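Local coordinates for protein probable 2-hydroxyhepta-2,4-diene-1,7-dioate isomerase (Thermus thermophilus, PDB 2DFU) that probably binds a metal ion and acts as an isomerase or hydrolase of the fumarylacetoacetate hydrolase family, perhaps isomerising 2-hydroxyhepta-2,4-diene-1,7-dioate, at residues E100-F106 with T254-E260. Residues are numbered along the deposited sequence; the frame is centred on the assembly and turned at random.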
loop_
_atom_site.group_PDB
_atom_site.type_symbol
_atom_site.label_atom_id
_atom_site.label_comp_id
_atom_site.label_asym_id
_atom_site.label_seq_id
_atom_site.Cartn_x
_atom_site.Cartn_y
_atom_site.Cartn_z
ATOM N N GLU A 100 -5.464 14.495 14.813
ATOM C CA GLU A 100 -6.560 14.082 13.953
ATOM C C GLU A 100 -7.247 12.913 14.637
ATOM O O GLU A 100 -6.622 11.890 14.910
ATOM C CB GLU A 100 -6.036 13.666 12.580
ATOM C CG GLU A 100 -7.098 13.082 11.664
ATOM C CD GLU A 100 -6.641 13.001 10.215
ATOM O OE1 GLU A 100 -5.420 12.856 9.982
ATOM O OE2 GLU A 100 -7.506 13.076 9.311
ATOM N N PRO A 101 -8.548 13.051 14.930
ATOM C CA PRO A 101 -9.272 11.968 15.597
ATOM C C PRO A 101 -9.397 10.714 14.744
ATOM O O PRO A 101 -9.523 10.790 13.522
ATOM C CB PRO A 101 -10.647 12.581 15.883
ATOM C CG PRO A 101 -10.389 14.069 15.894
ATOM C CD PRO A 101 -9.418 14.226 14.746
ATOM N N VAL A 102 -9.335 9.564 15.400
ATOM C CA VAL A 102 -9.516 8.288 14.727
ATOM C C VAL A 102 -10.984 7.965 15.014
ATOM O O VAL A 102 -11.361 7.723 16.160
ATOM C CB VAL A 102 -8.644 7.176 15.345
ATOM C CG1 VAL A 102 -8.965 5.841 14.682
ATOM C CG2 VAL A 102 -7.171 7.512 15.184
ATOM N N PRO A 103 -11.838 7.991 13.983
ATOM C CA PRO A 103 -13.253 7.689 14.209
ATOM C C PRO A 103 -13.453 6.247 14.664
ATOM O O PRO A 103 -12.848 5.340 14.107
ATOM C CB PRO A 103 -13.881 7.927 12.834
ATOM C CG PRO A 103 -12.962 8.919 12.193
ATOM C CD PRO A 103 -11.605 8.407 12.591
ATOM N N TYR A 104 -14.277 6.030 15.685
ATOM C CA TYR A 104 -14.544 4.662 16.113
ATOM C C TYR A 104 -15.498 4.176 15.020
ATOM O O TYR A 104 -16.638 4.630 14.938
ATOM C CB TYR A 104 -15.225 4.634 17.481
ATOM C CG TYR A 104 -15.204 3.256 18.096
ATOM C CD1 TYR A 104 -15.830 2.185 17.466
ATOM C CD2 TYR A 104 -14.504 3.011 19.278
ATOM C CE1 TYR A 104 -15.758 0.901 17.989
ATOM C CE2 TYR A 104 -14.424 1.730 19.812
ATOM C CZ TYR A 104 -15.052 0.680 19.161
ATOM O OH TYR A 104 -14.953 -0.594 19.662
ATOM N N PRO A 105 -15.038 3.250 14.164
ATOM C CA PRO A 105 -15.812 2.697 13.051
ATOM C C PRO A 105 -17.142 2.034 13.362
ATOM O O PRO A 105 -17.366 1.518 14.454
ATOM C CB PRO A 105 -14.836 1.719 12.399
ATOM C CG PRO A 105 -13.497 2.229 12.813
ATOM C CD PRO A 105 -13.731 2.584 14.247
ATOM N N PHE A 106 -18.015 2.044 12.363
ATOM C CA PHE A 106 -19.326 1.440 12.482
ATOM C C PHE A 106 -19.226 -0.070 12.360
ATOM O O PHE A 106 -19.988 -0.792 12.997
ATOM C CB PHE A 106 -20.254 1.972 11.387
ATOM C CG PHE A 106 -21.578 1.262 11.320
ATOM C CD1 PHE A 106 -22.472 1.324 12.387
ATOM C CD2 PHE A 106 -21.920 0.504 10.202
ATOM C CE1 PHE A 106 -23.688 0.640 12.342
ATOM C CE2 PHE A 106 -23.133 -0.184 10.148
ATOM C CZ PHE A 106 -24.017 -0.117 11.220
ATOM N N THR A 254 -2.682 11.218 20.145
ATOM C CA THR A 254 -3.807 10.946 19.269
ATOM C C THR A 254 -5.044 10.704 20.122
ATOM O O THR A 254 -4.959 10.643 21.350
ATOM C CB THR A 254 -3.544 9.719 18.363
ATOM O OG1 THR A 254 -4.597 9.611 17.399
ATOM C CG2 THR A 254 -3.500 8.449 19.178
ATOM N N LEU A 255 -6.200 10.582 19.481
ATOM C CA LEU A 255 -7.429 10.357 20.225
ATOM C C LEU A 255 -8.512 9.702 19.385
ATOM O O LEU A 255 -8.512 9.786 18.151
ATOM C CB LEU A 255 -7.941 11.681 20.809
ATOM C CG LEU A 255 -8.345 12.810 19.859
ATOM C CD1 LEU A 255 -9.631 12.451 19.136
ATOM C CD2 LEU A 255 -8.558 14.075 20.655
ATOM N N ILE A 256 -9.441 9.048 20.069
ATOM C CA ILE A 256 -10.532 8.372 19.402
ATOM C C ILE A 256 -11.749 9.277 19.316
ATOM O O ILE A 256 -12.165 9.884 20.310
ATOM C CB ILE A 256 -10.912 7.093 20.146
ATOM C CG1 ILE A 256 -9.650 6.290 20.458
ATOM C CG2 ILE A 256 -11.867 6.261 19.291
ATOM C CD1 ILE A 256 -8.838 5.914 19.220
ATOM N N GLY A 257 -12.312 9.369 18.118
ATOM C CA GLY A 257 -13.486 10.195 17.921
ATOM C C GLY A 257 -14.761 9.435 18.238
ATOM O O GLY A 257 -14.702 8.278 18.659
ATOM N N PRO A 258 -15.936 10.067 18.046
ATOM C CA PRO A 258 -17.255 9.472 18.303
ATOM C C PRO A 258 -17.495 8.257 17.418
ATOM O O PRO A 258 -16.928 8.163 16.328
ATOM C CB PRO A 258 -18.218 10.610 17.966
ATOM C CG PRO A 258 -17.402 11.845 18.243
ATOM C CD PRO A 258 -16.072 11.476 17.636
ATOM N N LYS A 259 -18.333 7.326 17.871
ATOM C CA LYS A 259 -18.606 6.149 17.060
ATOM C C LYS A 259 -19.405 6.576 15.843
ATOM O O LYS A 259 -20.332 7.369 15.953
ATOM C CB LYS A 259 -19.405 5.092 17.830
ATOM C CG LYS A 259 -19.206 3.691 17.236
ATOM C CD LYS A 259 -20.510 2.951 17.032
ATOM C CE LYS A 259 -20.331 1.757 16.090
ATOM N NZ LYS A 259 -19.312 0.783 16.554
ATOM N N GLU A 260 -19.035 6.053 14.681
ATOM C CA GLU A 260 -19.727 6.385 13.445
ATOM C C GLU A 260 -20.972 5.514 13.300
ATOM O O GLU A 260 -21.076 4.465 13.927
ATOM C CB GLU A 260 -18.801 6.164 12.245
ATOM C CG GLU A 260 -17.503 6.957 12.311
ATOM C CD GLU A 260 -16.701 6.890 11.017
ATOM O OE1 GLU A 260 -16.403 5.767 10.553
ATOM O OE2 GLU A 260 -16.365 7.963 10.464
HETATM O O HOH W 1 -4.132 11.004 15.123
HETATM O O HOH W 2 -21.389 -1.089 15.495
#
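Within the fumarylacetoacetate hydrolase-like region, strand 102-104 edges a five-stranded mixed sheet in this chain, pairing in parallel with strand 250-259 and so joining the residues before strand 111-121 to the last strand. The short axes approach to 4.4 Å, with 38° between their directions. The ladder opens regularly: V102 N donates to L255 O (2.9 Å, 168°) and G257 N to V102 O (2.7 Å, 169°), bracketing I256 as a parallel bridge should. The register then advances by one extra residue between I256 and K259: Y104 N turns to P258 O (3.5 Å, weak) rather than G257 O (3.8 Å), and E260 N to Y104 O (2.8 Å) fixes the new pairing. P101, P103 and P105 have no amide hydrogen to donate.

Y104, with 87 Å² covered, the largest share, lies on the same sheet face as V102, I256 and K259; its CB is 4.1 Å from I256 CG2 and its CD1 3.7 Å from K259 CG. Its hydroxyl hydrogen-bonds L111 N. E260 (80 Å²) brings OE2 within 3.4 Å of P103 CB and packs on R126 of the second subunit. K259 (74 Å²) runs alongside the Y104 ring toward the loop at P105 and F106: its NZ donates to P105 O at 3.0 Å, and a water donates to F106 O (2.9 Å) and accepts a weak hydrogen bond from K259 NZ (3.0 Å).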